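PDB 4IX3: MsStt7d protein from Micromonas, which probably acts as an ATP-dependent protein kinase, a homologue of the Stt7 state transition kinase, represented here by its catalytic domain. Local coordinates for residues V48-K53 with E64-V69; G26-G29 with T35-R38; A193-L198 with L202-G207; G154-L159 with A327-A332. All coordinates share one frame; numbering follows the deposited sequence. Where two conformers were deposited one is given.

Contacts 1 and 2 belong to the N-terminal lobe of the kinase and share a sheet: strands 34-41 and 45-52 are neighbours in it, and Leu49 O and Phe37 N lie 2.7 Å apart, a probable hydrogen bond. Their centres are 13 Å apart, and both lie close to the nucleotide site, contact 1 through Lys50 itself. Contact 3, in the activation segment, meets contact 1 where Asp68 CB packs 3.7 Å from Leu202 CD1; the side chain of Asn203 is about 10 Å from a bound magnesium ion. Contact 4 lies in the helical lobe, its centre 30 Å from that of contact 2 and 18 Å from that of contact 3.

Contact 1: V48-K53 with E64-V69; sequences VLKNAK and ECEMDV
Lys50 reaches out from its strand and lays its ammonium group against the carboxylate of Glu66 on helix 59-76. NZ is 2.7 Å from Glu66 OE1, a salt bridge that is also a hydrogen bond, made on the syn lone pair, the side of OE1 that faces the other oxygen. The aliphatic end of the lysine follows its nitrogen in, with Lys50 CE 3.5 Å from Glu66 OE1, and the two side chains meet at a slant. Both are fully stretched: Lys50 CG stands anti to its own backbone N (chi1 -174°) and Glu66 CG does the same (chi1 178°), which lets the pair bridge 10.3 Å between Lys50 CA and Glu66 CA. The second carboxylate oxygen is tied in through a water that accepts from Lys50 NZ at 2.8 Å and donates to Glu66 OE2 at 2.6 Å, so both oxygens are engaged. Phe33 and Trp111 pack on both side chains, and the pair is buried, a setting likely to strengthen the attraction. With Glu66 replaced by an alanine, the buried ammonium group of Lys50 is likely to lose its countercharge and be free to swing away from the helix. The side chain of Glu66 also comes within about 4 Å of that of magnesium-binding Asp188. Lys50 is seen to bind ADP in this protein, and its bridge to Glu66 is the strand β3 lysine to helix αC glutamate pair, characteristic of the αC-in arrangement of protein kinases.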
loop_
_atom_site.group_PDB
_atom_site.type_symbol
_atom_site.label_atom_id
_atom_site.label_comp_id
_atom_site.label_asym_id
_atom_site.label_seq_id
_atom_site.Cartn_x
_atom_site.Cartn_y
_atom_site.Cartn_z
ATOM N N VAL B 48 10.945 -0.173 16.508
ATOM C CA VAL B 48 10.288 0.060 15.218
ATOM C C VAL B 48 8.841 0.408 15.561
ATOM O O VAL B 48 8.269 -0.131 16.493
ATOM C CB VAL B 48 10.419 -1.199 14.347
ATOM C CG1 VAL B 48 9.471 -1.161 13.176
ATOM C CG2 VAL B 48 11.842 -1.319 13.839
ATOM N N LEU B 49 8.268 1.337 14.804
ATOM C CA LEU B 49 6.983 1.967 15.108
ATOM C C LEU B 49 6.134 1.920 13.840
ATOM O O LEU B 49 6.644 2.208 12.763
ATOM C CB LEU B 49 7.211 3.453 15.447
ATOM C CG LEU B 49 7.914 3.677 16.798
ATOM C CD1 LEU B 49 8.641 5.009 16.782
ATOM C CD2 LEU B 49 6.884 3.521 17.901
ATOM N N LYS B 50 4.872 1.578 13.973
ATOM C CA LYS B 50 3.988 1.541 12.789
ATOM C C LYS B 50 2.716 2.301 13.068
ATOM O O LYS B 50 2.102 2.104 14.129
ATOM C CB LYS B 50 3.589 0.086 12.441
ATOM C CG LYS B 50 2.781 -0.017 11.134
ATOM C CD LYS B 50 2.570 -1.481 10.718
ATOM C CE LYS B 50 1.815 -1.534 9.422
ATOM N NZ LYS B 50 1.585 -2.978 9.007
ATOM N N ASN B 51 2.270 3.085 12.071
ATOM C CA ASN B 51 0.923 3.651 12.141
ATOM C C ASN B 51 0.166 3.320 10.842
ATOM O O ASN B 51 0.733 2.677 9.939
ATOM C CB ASN B 51 0.934 5.161 12.430
ATOM C CG ASN B 51 1.415 5.993 11.244
ATOM O OD1 ASN B 51 2.005 5.465 10.277
ATOM N ND2 ASN B 51 1.179 7.315 11.324
ATOM N N ALA B 52 -1.113 3.666 10.780
ATOM C CA ALA B 52 -1.930 3.423 9.584
ATOM C C ALA B 52 -1.630 4.501 8.541
ATOM O O ALA B 52 -1.326 5.656 8.875
ATOM C CB ALA B 52 -3.410 3.425 9.958
ATOM N N LYS B 53 -1.755 4.149 7.261
ATOM C CA LYS B 53 -1.779 5.155 6.173
ATOM C C LYS B 53 -3.124 5.864 6.201
ATOM O O LYS B 53 -4.169 5.198 6.204
ATOM C CB LYS B 53 -1.570 4.449 4.818
ATOM C CG LYS B 53 -0.101 4.019 4.670
ATOM C CD LYS B 53 0.120 3.276 3.349
ATOM C CE LYS B 53 0.179 4.205 2.162
ATOM N NZ LYS B 53 0.656 3.339 1.048
ATOM N N GLU B 64 -5.598 -2.421 13.669
ATOM C CA GLU B 64 -6.162 -3.005 14.880
ATOM C C GLU B 64 -6.080 -4.521 14.862
ATOM O O GLU B 64 -5.797 -5.139 15.894
ATOM C CB GLU B 64 -7.599 -2.555 15.067
ATOM C CG GLU B 64 -7.674 -1.133 15.613
ATOM C CD GLU B 64 -9.078 -0.569 15.628
ATOM O OE1 GLU B 64 -9.962 -1.094 14.938
ATOM O OE2 GLU B 64 -9.217 0.528 16.205
ATOM N N CYS B 65 -6.337 -5.130 13.709
ATOM C CA CYS B 65 -6.179 -6.571 13.611
ATOM C C CYS B 65 -4.714 -6.973 13.813
ATOM O O CYS B 65 -4.420 -7.968 14.533
ATOM C CB CYS B 65 -6.696 -7.055 12.271
ATOM S SG CYS B 65 -6.970 -8.825 12.274
ATOM N N GLU B 66 -3.790 -6.295 13.155
ATOM C CA GLU B 66 -2.375 -6.560 13.355
ATOM C C GLU B 66 -2.017 -6.448 14.836
ATOM O O GLU B 66 -1.252 -7.263 15.387
ATOM C CB GLU B 66 -1.535 -5.593 12.534
ATOM C CG GLU B 66 -0.053 -5.811 12.741
ATOM C CD GLU B 66 0.804 -5.041 11.758
ATOM O OE1 GLU B 66 0.206 -4.297 10.934
ATOM O OE2 GLU B 66 2.047 -5.129 11.850
ATOM N N MET B 67 -2.583 -5.465 15.524
ATOM C CA MET B 67 -2.360 -5.319 16.959
ATOM C C MET B 67 -2.867 -6.538 17.715
ATOM O O MET B 67 -2.094 -7.080 18.540
ATOM C CB MET B 67 -3.079 -4.051 17.427
ATOM C CG MET B 67 -2.895 -3.851 18.926
ATOM S SD MET B 67 -3.513 -2.215 19.499
ATOM C CE MET B 67 -5.266 -2.440 19.274
ATOM N N ASP B 68 -4.111 -6.937 17.461
ATOM C CA ASP B 68 -4.703 -8.074 18.158
ATOM C C ASP B 68 -3.829 -9.342 17.933
ATOM O O ASP B 68 -3.572 -10.139 18.881
ATOM C CB ASP B 68 -6.111 -8.385 17.636
ATOM C CG ASP B 68 -7.140 -7.304 17.961
ATOM O OD1 ASP B 68 -6.917 -6.520 18.900
ATOM O OD2 ASP B 68 -8.223 -7.303 17.297
ATOM N N VAL B 69 -3.448 -9.600 16.681
ATOM C CA VAL B 69 -2.658 -10.817 16.375
ATOM C C VAL B 69 -1.306 -10.688 17.072
ATOM O O VAL B 69 -0.789 -11.700 17.587
ATOM C CB VAL B 69 -2.524 -11.043 14.842
ATOM C CG1 VAL B 69 -1.543 -12.180 14.547
ATOM C CG2 VAL B 69 -3.891 -11.285 14.216
HETATM O O HOH W 1 3.551 -4.820 9.769
#

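Contact 2: G26-G29 with T35-R38; sequences GPLG and TVFR
Leu28 and Val36 have the most surface buried where the start of the glycine-rich, nucleotide-binding loop of the kinase fold folds back over strand 34-41, and Arg38 comes next. The backbone of Leu28 donates from N to Val36 O at 2.7 Å, a nearly straight bond with the donor tilted 31° out of the carbonyl plane. Val36 returns a bond from its own N to Gly29 O at 3.1 Å, so both polar backbone atoms of the valine are taken up. Alongside these bonds, Leu28 CD2 meets Val36 CG1 at 3.9 Å, the two side chains slanting across each other. The other methyl of the leucine goes to the arginine: with CG anti to the Leu28 backbone N (chi1 -173°), the branch reaches past Val36, and CD1 sits over one face of the Arg38 guanidinium, toward its rim. That group is held from outside by a salt bridge to Glu116. Pro27 and Thr35 lie side by side, their side chains pointing the same way, with Pro27 CB 3.6 Å from Thr35 CG2. Farther along, a water accepts from Arg38 N at 2.9 Å and lies 2.7 Å from Gly26 O.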
loop_
_atom_site.group_PDB
_atom_site.type_symbol
_atom_site.label_atom_id
_atom_site.label_comp_id
_atom_site.label_asym_id
_atom_site.label_seq_id
_atom_site.Cartn_x
_atom_site.Cartn_y
_atom_site.Cartn_z
ATOM N N GLY B 26 11.790 8.883 7.835
ATOM C CA GLY B 26 12.226 7.920 6.822
ATOM C C GLY B 26 11.547 6.574 6.972
ATOM O O GLY B 26 12.009 5.738 7.735
ATOM N N PRO B 27 10.445 6.338 6.244
ATOM C CA PRO B 27 9.811 5.026 6.361
ATOM C C PRO B 27 10.749 3.842 6.097
ATOM O O PRO B 27 11.566 3.879 5.180
ATOM C CB PRO B 27 8.684 5.097 5.338
ATOM C CG PRO B 27 8.325 6.550 5.319
ATOM C CD PRO B 27 9.643 7.267 5.425
ATOM N N LEU B 28 10.660 2.825 6.943
ATOM C CA LEU B 28 11.435 1.592 6.819
ATOM C C LEU B 28 10.594 0.794 5.822
ATOM O O LEU B 28 10.831 -0.374 5.487
ATOM C CB LEU B 28 11.509 0.961 8.212
ATOM C CG LEU B 28 12.377 -0.256 8.489
ATOM C CD1 LEU B 28 13.846 0.014 8.178
ATOM C CD2 LEU B 28 12.194 -0.581 9.960
ATOM N N GLY B 29 9.643 1.524 5.256
ATOM C CA GLY B 29 8.775 0.991 4.221
ATOM C C GLY B 29 7.352 1.400 4.543
ATOM O O GLY B 29 6.958 1.507 5.706
ATOM N N THR B 35 2.685 2.469 7.754
ATOM C CA THR B 35 4.027 2.973 7.553
ATOM C C THR B 35 4.848 2.643 8.777
ATOM O O THR B 35 4.392 2.864 9.910
ATOM C CB THR B 35 4.036 4.500 7.324
ATOM O OG1 THR B 35 3.071 4.805 6.292
ATOM C CG2 THR B 35 5.397 4.985 6.871
ATOM N N VAL B 36 6.031 2.079 8.570
ATOM C CA VAL B 36 6.946 1.690 9.658
ATOM C C VAL B 36 8.081 2.708 9.704
ATOM O O VAL B 36 8.629 3.076 8.665
ATOM C CB VAL B 36 7.467 0.237 9.480
ATOM C CG1 VAL B 36 8.432 -0.077 10.613
ATOM C CG2 VAL B 36 6.297 -0.738 9.469
ATOM N N PHE B 37 8.425 3.157 10.905
ATOM C CA PHE B 37 9.544 4.043 11.128
ATOM C C PHE B 37 10.496 3.425 12.170
ATOM O O PHE B 37 10.073 2.645 13.007
ATOM C CB PHE B 37 9.036 5.350 11.747
ATOM C CG PHE B 37 8.086 6.120 10.880
ATOM C CD1 PHE B 37 8.543 7.179 10.133
ATOM C CD2 PHE B 37 6.741 5.813 10.871
ATOM C CE1 PHE B 37 7.662 7.872 9.319
ATOM C CE2 PHE B 37 5.826 6.549 10.109
ATOM C CZ PHE B 37 6.304 7.586 9.347
ATOM N N ARG B 38 11.770 3.791 12.143
ATOM C CA ARG B 38 12.641 3.485 13.293
ATOM C C ARG B 38 12.353 4.520 14.378
ATOM O O ARG B 38 11.943 5.643 14.096
ATOM C CB ARG B 38 14.112 3.598 12.927
ATOM C CG ARG B 38 14.615 2.505 12.020
ATOM C CD ARG B 38 16.089 2.809 11.878
ATOM N NE ARG B 38 16.729 1.930 10.911
ATOM C CZ ARG B 38 16.717 2.145 9.600
ATOM N NH1 ARG B 38 16.082 3.208 9.120
ATOM N NH2 ARG B 38 17.291 1.273 8.768
HETATM O O HOH W 2 12.508 5.905 10.365
#

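Contact 3: A193-L198 with L202-G207; sequences ALCLPL and LNYYPG
Cys195 sets its CB and SG over one face of the Tyr204 ring, and this is the tight, buried part of the contact. Its SG is 3.8 Å from the ring centroid, 22° off the normal, and comes to 3.5 Å from Tyr204 CE1; CB makes a CH-pi contact with the same face. The tyrosine side chain swings back over the 193-198 segment because CG stands anti to the Tyr204 backbone N (chi1 -172°), and Ala193 CB approaches Tyr204 CD1 obliquely, at 4.1 Å. At the phenol end a single water forms a bridge, accepting from Tyr204 OH at 2.7 Å and donating to Cys195 O at 2.8 Å. Replacing Tyr204 with an alanine would probably remove the aromatic face over the cysteine sulfur and leave this water without its phenol partner.

The looser, more open side belongs to Leu202 and Asn203. Leu202 N donates to Leu194 O at 2.9 Å, on a lone pair in the carbonyl plane, whereas the return bond from Leu194 N to Leu202 O is more bent, at 133°. Leu194 CD2 packs 3.8 Å from Leu202 CD1, with His72, Cys65 and Asp68 of helix 59-76 alongside. Asn203 ND2 hydrogen-bonds to Ala192 O. Following the magnesium-binding Asp188, this short antiparallel turn-back, held by one bridge, belongs to the activation segment of the protein kinase fold, here packed against helix αC.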
loop_
_atom_site.group_PDB
_atom_site.type_symbol
_atom_site.label_atom_id
_atom_site.label_comp_id
_atom_site.label_asym_id
_atom_site.label_seq_id
_atom_site.Cartn_x
_atom_site.Cartn_y
_atom_site.Cartn_z
ATOM N N ALA B 193 -3.599 -14.023 9.801
ATOM C CA ALA B 193 -4.939 -14.438 10.202
ATOM C C ALA B 193 -4.905 -15.241 11.486
ATOM O O ALA B 193 -4.027 -16.098 11.657
ATOM C CB ALA B 193 -5.666 -15.233 9.115
ATOM N N LEU B 194 -5.808 -14.934 12.409
ATOM C CA LEU B 194 -6.124 -15.877 13.493
ATOM C C LEU B 194 -7.293 -16.788 13.098
ATOM O O LEU B 194 -8.394 -16.301 12.809
ATOM C CB LEU B 194 -6.408 -15.132 14.819
ATOM C CG LEU B 194 -6.746 -16.045 15.997
ATOM C CD1 LEU B 194 -5.629 -17.035 16.295
ATOM C CD2 LEU B 194 -7.089 -15.185 17.214
ATOM N N CYS B 195 -6.979 -18.064 12.874
ATOM C CA CYS B 195 -7.892 -18.933 12.131
ATOM C C CYS B 195 -8.715 -19.828 13.022
ATOM O O CYS B 195 -9.473 -20.646 12.521
ATOM C CB CYS B 195 -7.068 -19.824 11.203
ATOM S SG CYS B 195 -6.103 -18.884 10.026
ATOM N N LEU B 196 -8.532 -19.724 14.334
ATOM C CA LEU B 196 -9.362 -20.456 15.258
ATOM C C LEU B 196 -10.053 -19.455 16.176
ATOM O O LEU B 196 -9.563 -18.333 16.361
ATOM C CB LEU B 196 -8.501 -21.441 16.065
ATOM C CG LEU B 196 -7.822 -22.528 15.232
ATOM C CD1 LEU B 196 -6.781 -23.212 16.097
ATOM C CD2 LEU B 196 -8.807 -23.515 14.623
ATOM N N PRO B 197 -11.194 -19.861 16.741
ATOM C CA PRO B 197 -11.936 -18.909 17.559
ATOM C C PRO B 197 -11.330 -18.825 18.961
ATOM O O PRO B 197 -11.794 -19.471 19.889
ATOM C CB PRO B 197 -13.353 -19.491 17.586
ATOM C CG PRO B 197 -13.184 -20.959 17.335
ATOM C CD PRO B 197 -11.853 -21.180 16.682
ATOM N N LEU B 198 -10.289 -18.020 19.112
ATOM C CA LEU B 198 -9.547 -17.969 20.365
ATOM C C LEU B 198 -9.483 -16.530 20.863
ATOM O O LEU B 198 -8.385 -15.987 21.012
ATOM C CB LEU B 198 -8.134 -18.512 20.142
ATOM C CG LEU B 198 -8.024 -19.920 19.553
ATOM C CD1 LEU B 198 -6.577 -20.283 19.256
ATOM C CD2 LEU B 198 -8.643 -20.944 20.500
ATOM N N LEU B 202 -9.711 -13.754 13.210
ATOM C CA LEU B 202 -9.296 -12.383 12.862
ATOM C C LEU B 202 -8.716 -12.404 11.456
ATOM O O LEU B 202 -7.929 -13.293 11.138
ATOM C CB LEU B 202 -8.249 -11.826 13.842
ATOM C CG LEU B 202 -8.637 -11.825 15.325
ATOM C CD1 LEU B 202 -7.385 -11.509 16.124
ATOM C CD2 LEU B 202 -9.758 -10.854 15.652
ATOM N N ASN B 203 -9.162 -11.499 10.589
ATOM C CA ASN B 203 -8.591 -11.334 9.257
ATOM C C ASN B 203 -8.623 -12.625 8.403
ATOM O O ASN B 203 -7.684 -12.923 7.634
ATOM C CB ASN B 203 -7.189 -10.726 9.382
ATOM C CG ASN B 203 -6.710 -10.051 8.109
ATOM O OD1 ASN B 203 -7.498 -9.454 7.389
ATOM N ND2 ASN B 203 -5.407 -10.120 7.839
ATOM N N TYR B 204 -9.702 -13.383 8.571
ATOM C CA TYR B 204 -9.821 -14.734 8.034
ATOM C C TYR B 204 -11.166 -14.844 7.326
ATOM O O TYR B 204 -12.200 -14.709 7.955
ATOM C CB TYR B 204 -9.776 -15.685 9.218
ATOM C CG TYR B 204 -9.688 -17.162 8.891
ATOM C CD1 TYR B 204 -8.813 -17.623 7.907
ATOM C CD2 TYR B 204 -10.463 -18.082 9.565
ATOM C CE1 TYR B 204 -8.676 -18.985 7.656
ATOM C CE2 TYR B 204 -10.359 -19.455 9.319
ATOM C CZ TYR B 204 -9.434 -19.906 8.386
ATOM O OH TYR B 204 -9.251 -21.272 8.151
ATOM N N TYR B 205 -11.146 -15.021 6.010
ATOM C CA TYR B 205 -12.352 -14.871 5.180
ATOM C C TYR B 205 -12.159 -15.708 3.919
ATOM O O TYR B 205 -10.998 -15.975 3.573
ATOM C CB TYR B 205 -12.594 -13.380 4.853
ATOM C CG TYR B 205 -11.336 -12.646 4.406
ATOM C CD1 TYR B 205 -10.881 -12.749 3.091
ATOM C CD2 TYR B 205 -10.559 -11.915 5.315
ATOM C CE1 TYR B 205 -9.731 -12.092 2.685
ATOM C CE2 TYR B 205 -9.386 -11.284 4.923
ATOM C CZ TYR B 205 -8.976 -11.374 3.602
ATOM O OH TYR B 205 -7.811 -10.765 3.163
ATOM N N PRO B 206 -13.258 -16.146 3.250
ATOM C CA PRO B 206 -13.060 -16.902 2.018
ATOM C C PRO B 206 -12.627 -15.948 0.920
ATOM O O PRO B 206 -13.034 -14.772 0.908
ATOM C CB PRO B 206 -14.445 -17.476 1.680
ATOM C CG PRO B 206 -15.300 -17.222 2.876
ATOM C CD PRO B 206 -14.677 -16.082 3.639
ATOM N N GLY B 207 -11.833 -16.469 -0.014
ATOM C CA GLY B 207 -11.439 -15.692 -1.184
ATOM C C GLY B 207 -10.062 -15.071 -1.092
ATOM O O GLY B 207 -9.389 -15.140 -0.046
HETATM O O HOH W 3 -9.837 -22.469 10.473
#

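Contact 4: G154-L159 with A327-A332; sequences GSLARL and ASCEAA
Cys329 and Glu330 carry the touch between the short helix 329-332 and the long helix 141-161, meeting Leu156 and Ala157. Just ahead of them, Ser328 takes the N-cap position: its OG accepts from Ala331 N at 2.9 Å in a fairly straight bond, which satisfies an amide that the first turn would otherwise leave without a helical partner. Cys329 follows and points at the long helix. Its SG, set anti to the carbonyl carbon (chi1 -71°), lies 3.8 Å from Leu156 CB and equally far from Leu156 CD1, so the sulfur rests along the leucine side chain and not at one tip. The cysteine CB meanwhile comes 4.1 Å from Ala157 N, close against the backbone of the helix. At Glu330 the main chain itself makes the approach: its CA is 3.9 Å from Ala157 CB, and the CB atoms of Glu330 and Ala157 are 4.0 Å apart. The small alanine allows the backbones to come within 4.9 Å, measured from Ala157 CA to Glu330 CA. Beyond its CB the glutamate runs extended away from the long helix, its carboxylate taking no part. The last residue of the segment, Ala332, packs on Leu314 and Leu318 of helix 302-318 and also on Leu153 of helix 141-161. The contact is van der Waals packing without hydrogen bonds between the two segments, and joins the short helix 329-332, late in the chain, to helix 141-161 of the helical lobe. Helix 246-261 lies alongside, with Asp249 and Ala253 against Leu156 and Ser250 against Cys329, while helix 302-318 lies against Ala327 and Ala332.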
loop_
_atom_site.group_PDB
_atom_site.type_symbol
_atom_site.label_atom_id
_atom_site.label_comp_id
_atom_site.label_asym_id
_atom_site.label_seq_id
_atom_site.Cartn_x
_atom_site.Cartn_y
_atom_site.Cartn_z
ATOM N N GLY B 154 10.314 -24.090 12.392
ATOM C CA GLY B 154 9.909 -24.283 13.799
ATOM C C GLY B 154 9.011 -23.128 14.257
ATOM O O GLY B 154 8.028 -23.348 14.937
ATOM N N SER B 155 9.335 -21.905 13.855
ATOM C CA SER B 155 8.499 -20.751 14.227
ATOM C C SER B 155 7.130 -20.792 13.575
ATOM O O SER B 155 6.107 -20.533 14.226
ATOM C CB SER B 155 9.199 -19.458 13.909
ATOM O OG SER B 155 10.285 -19.259 14.784
ATOM N N LEU B 156 7.088 -21.101 12.271
ATOM C CA LEU B 156 5.790 -21.280 11.609
ATOM C C LEU B 156 4.943 -22.364 12.260
ATOM O O LEU B 156 3.738 -22.210 12.435
ATOM C CB LEU B 156 5.969 -21.503 10.093
ATOM C CG LEU B 156 6.507 -20.283 9.344
ATOM C CD1 LEU B 156 6.868 -20.653 7.922
ATOM C CD2 LEU B 156 5.444 -19.177 9.361
ATOM N N ALA B 157 5.573 -23.487 12.644
ATOM C CA ALA B 157 4.849 -24.539 13.326
ATOM C C ALA B 157 4.256 -24.020 14.640
ATOM O O ALA B 157 3.103 -24.330 14.962
ATOM C CB ALA B 157 5.743 -25.739 13.579
ATOM N N ARG B 158 5.032 -23.237 15.400
ATOM C CA ARG B 158 4.477 -22.686 16.650
ATOM C C ARG B 158 3.366 -21.666 16.387
ATOM O O ARG B 158 2.336 -21.651 17.099
ATOM C CB ARG B 158 5.617 -22.014 17.422
ATOM C CG ARG B 158 6.570 -23.023 18.042
ATOM C CD ARG B 158 7.795 -22.352 18.697
ATOM N NE ARG B 158 7.334 -21.560 19.834
ATOM C CZ ARG B 158 7.946 -20.480 20.308
ATOM N NH1 ARG B 158 9.036 -19.994 19.711
ATOM N NH2 ARG B 158 7.458 -19.880 21.384
ATOM N N LEU B 159 3.476 -20.832 15.338
ATOM C CA LEU B 159 2.370 -19.937 14.968
ATOM C C LEU B 159 1.121 -20.718 14.595
ATOM O O LEU B 159 0.005 -20.475 15.092
ATOM C CB LEU B 159 2.801 -18.994 13.847
ATOM C CG LEU B 159 3.806 -17.941 14.310
ATOM C CD1 LEU B 159 4.478 -17.230 13.149
ATOM C CD2 LEU B 159 3.209 -16.877 15.231
ATOM N N ALA B 327 3.329 -30.451 2.590
ATOM C CA ALA B 327 3.708 -30.664 4.013
ATOM C C ALA B 327 3.253 -29.513 4.895
ATOM O O ALA B 327 3.325 -28.350 4.478
ATOM C CB ALA B 327 5.215 -30.749 4.150
ATOM N N SER B 328 2.857 -29.818 6.140
ATOM C CA SER B 328 2.780 -28.790 7.173
ATOM C C SER B 328 4.178 -28.362 7.536
ATOM O O SER B 328 5.158 -29.098 7.311
ATOM C CB SER B 328 2.071 -29.355 8.408
ATOM O OG SER B 328 2.884 -30.367 9.014
ATOM N N CYS B 329 4.338 -27.182 8.113
ATOM C CA CYS B 329 5.657 -26.724 8.533
ATOM C C CYS B 329 6.174 -27.610 9.682
ATOM O O CYS B 329 7.364 -27.943 9.690
ATOM C CB CYS B 329 5.600 -25.246 8.953
ATOM S SG CYS B 329 5.352 -24.156 7.503
ATOM N N GLU B 330 5.308 -28.132 10.555
ATOM C CA GLU B 330 5.732 -29.075 11.609
ATOM C C GLU B 330 6.295 -30.352 10.986
ATOM O O GLU B 330 7.386 -30.791 11.384
ATOM C CB GLU B 330 4.584 -29.435 12.554
ATOM C CG GLU B 330 5.072 -30.352 13.671
ATOM C CD GLU B 330 3.947 -31.025 14.447
ATOM O OE1 GLU B 330 2.777 -31.039 13.985
ATOM O OE2 GLU B 330 4.226 -31.556 15.544
ATOM N N ALA B 331 5.588 -30.931 10.004
ATOM C CA ALA B 331 6.060 -32.167 9.358
ATOM C C ALA B 331 7.415 -31.965 8.663
ATOM O O ALA B 331 8.337 -32.793 8.822
ATOM C CB ALA B 331 5.006 -32.701 8.403
ATOM N N ALA B 332 7.548 -30.826 7.987
ATOM C CA ALA B 332 8.736 -30.482 7.242
ATOM C C ALA B 332 9.964 -30.433 8.187
ATOM O O ALA B 332 11.075 -30.745 7.738
ATOM C CB ALA B 332 8.511 -29.147 6.515
#